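Local coordinates for protein alanine racemase (Actinobacillus succinogenes, PDB 3C3K) that is of unconfirmed function but has the two-lobed periplasmic binding protein-like fold, as in LacI-type regulators, and probably binds a small ligand between its lobes, at residues B[92-96]-B[135-139]. Residues are numbered along the deposited sequence; the frame is centred on the assembly and turned at random.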
loop_
_atom_site.group_PDB
_atom_site.type_symbol
_atom_site.label_atom_id
_atom_site.label_comp_id
_atom_site.label_asym_id
_atom_site.label_seq_id
_atom_site.Cartn_x
_atom_site.Cartn_y
_atom_site.Cartn_z
ATOM N N CYS B 92 -15.291 -9.001 -5.309
ATOM C CA CYS B 92 -14.346 -8.337 -6.233
ATOM C C CYS B 92 -13.194 -9.230 -6.609
ATOM O O CYS B 92 -12.628 -9.919 -5.760
ATOM C CB CYS B 92 -13.687 -7.130 -5.572
ATOM S SG CYS B 92 -14.700 -5.709 -5.317
ATOM N N ALA B 93 -12.789 -9.160 -7.878
ATOM C CA ALA B 93 -11.527 -9.718 -8.333
ATOM C C ALA B 93 -11.467 -11.215 -8.360
ATOM O O ALA B 93 -10.451 -11.737 -8.679
ATOM C CB ALA B 93 -10.340 -9.176 -7.523
ATOM N N GLU B 94 -12.543 -11.898 -8.041
ATOM C CA GLU B 94 -12.669 -13.328 -8.323
ATOM C C GLU B 94 -13.877 -13.513 -9.262
ATOM O O GLU B 94 -14.883 -12.826 -9.142
ATOM C CB GLU B 94 -12.853 -14.139 -7.043
ATOM C CG GLU B 94 -11.642 -14.194 -6.120
ATOM C CD GLU B 94 -10.701 -15.317 -6.477
ATOM O OE1 GLU B 94 -10.285 -15.375 -7.655
ATOM O OE2 GLU B 94 -10.393 -16.140 -5.585
ATOM N N TYR B 95 -13.755 -14.414 -10.211
ATOM C CA TYR B 95 -14.802 -14.617 -11.216
ATOM C C TYR B 95 -15.244 -16.063 -11.298
ATOM O O TYR B 95 -14.448 -16.911 -11.714
ATOM C CB TYR B 95 -14.274 -14.206 -12.583
ATOM C CG TYR B 95 -15.224 -14.362 -13.726
ATOM C CD1 TYR B 95 -16.449 -13.730 -13.712
ATOM C CD2 TYR B 95 -14.859 -15.053 -14.857
ATOM C CE1 TYR B 95 -17.331 -13.825 -14.755
ATOM C CE2 TYR B 95 -15.702 -15.151 -15.924
ATOM C CZ TYR B 95 -16.948 -14.509 -15.858
ATOM O OH TYR B 95 -17.814 -14.568 -16.885
ATOM N N ASP B 96 -16.505 -16.323 -10.913
ATOM C CA ASP B 96 -17.155 -17.591 -11.162
ATOM C C ASP B 96 -18.581 -17.299 -11.587
ATOM O O ASP B 96 -19.387 -16.829 -10.777
ATOM C CB ASP B 96 -17.228 -18.442 -9.911
ATOM C CG ASP B 96 -17.855 -19.800 -10.193
ATOM O OD1 ASP B 96 -18.221 -20.075 -11.376
ATOM O OD2 ASP B 96 -17.934 -20.595 -9.235
ATOM N N ALA B 135 -4.709 -20.105 -3.056
ATOM C CA ALA B 135 -6.072 -20.143 -2.525
ATOM C C ALA B 135 -6.963 -19.211 -3.392
ATOM O O ALA B 135 -8.158 -19.449 -3.522
ATOM C CB ALA B 135 -6.094 -19.667 -1.009
ATOM N N TYR B 136 -6.371 -18.190 -4.037
ATOM C CA TYR B 136 -7.158 -17.275 -4.892
ATOM C C TYR B 136 -7.374 -17.807 -6.293
ATOM O O TYR B 136 -6.416 -18.271 -6.970
ATOM C CB TYR B 136 -6.536 -15.908 -4.934
ATOM C CG TYR B 136 -6.520 -15.229 -3.575
ATOM C CD1 TYR B 136 -5.523 -15.508 -2.631
ATOM C CD2 TYR B 136 -7.515 -14.291 -3.233
ATOM C CE1 TYR B 136 -5.551 -14.888 -1.356
ATOM C CE2 TYR B 136 -7.518 -13.652 -1.998
ATOM C CZ TYR B 136 -6.551 -13.933 -1.071
ATOM O OH TYR B 136 -6.585 -13.290 0.174
ATOM N N GLN B 137 -8.629 -17.750 -6.751
ATOM C CA GLN B 137 -8.925 -18.342 -8.057
ATOM C C GLN B 137 -8.177 -17.531 -9.110
ATOM O O GLN B 137 -7.692 -18.069 -10.110
ATOM C CB GLN B 137 -10.433 -18.434 -8.359
ATOM C CG GLN B 137 -10.738 -19.311 -9.566
ATOM C CD GLN B 137 -12.197 -19.317 -10.020
ATOM O OE1 GLN B 137 -12.828 -20.365 -9.973
ATOM N NE2 GLN B 137 -12.726 -18.168 -10.486
ATOM N N TYR B 138 -8.013 -16.240 -8.892
ATOM C CA TYR B 138 -7.275 -15.567 -9.927
ATOM C C TYR B 138 -5.830 -16.108 -10.011
ATOM O O TYR B 138 -5.262 -16.148 -11.077
ATOM C CB TYR B 138 -7.291 -14.062 -9.795
ATOM C CG TYR B 138 -6.840 -13.499 -8.469
ATOM C CD1 TYR B 138 -5.474 -13.355 -8.141
ATOM C CD2 TYR B 138 -7.792 -12.983 -7.566
ATOM C CE1 TYR B 138 -5.100 -12.782 -6.876
ATOM C CE2 TYR B 138 -7.428 -12.428 -6.356
ATOM C CZ TYR B 138 -6.097 -12.302 -6.036
ATOM O OH TYR B 138 -5.833 -11.674 -4.816
ATOM N N ALA B 139 -5.236 -16.517 -8.897
ATOM C CA ALA B 139 -3.861 -17.009 -9.012
ATOM C C ALA B 139 -3.850 -18.360 -9.718
ATOM O O ALA B 139 -2.893 -18.693 -10.460
ATOM C CB ALA B 139 -3.140 -17.062 -7.657
HETATM O O HOH W 1 -11.429 -15.855 -10.266
#
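The carboxylate of Glu-94 meets the first turn of helix 137-152, where backbone amides have no earlier carbonyl to pair with. Glu-94 OE2 accepts a hydrogen bond from Gln-137 N at 2.7 Å, and Glu-94 OE1 a weak, bent one from Tyr-138 N, also at 2.7 Å. A glutamate suits this place: it is long enough to reach the amides from another loop, and its negative charge faces the positive end of the helix dipole. OE2 is also bound by Leu-74 N. Gln-137 answers with an extended side chain, whose NE2 donates a very short 2.5 Å bond to Tyr-95 O. One water ties the two segments together, donating to Glu-94 OE1 and accepting from Tyr-95 N and Gln-137 NE2. Around this polar core, Ala-93 O lies 3.1 Å from Tyr-138 CD2; Ala-93 takes a left-handed backbone conformation, strained for a residue with a side chain, though its small methyl limits the cost. Tyr-138 borders a bound glycerol, while Tyr-136, at the N-cap position, sends its hydroxyl to Ser-48. The contact thus bridges the two lobes, joining the loop after strand 89-92 in one parallel sheet to the helix following strand 127-131 in the other.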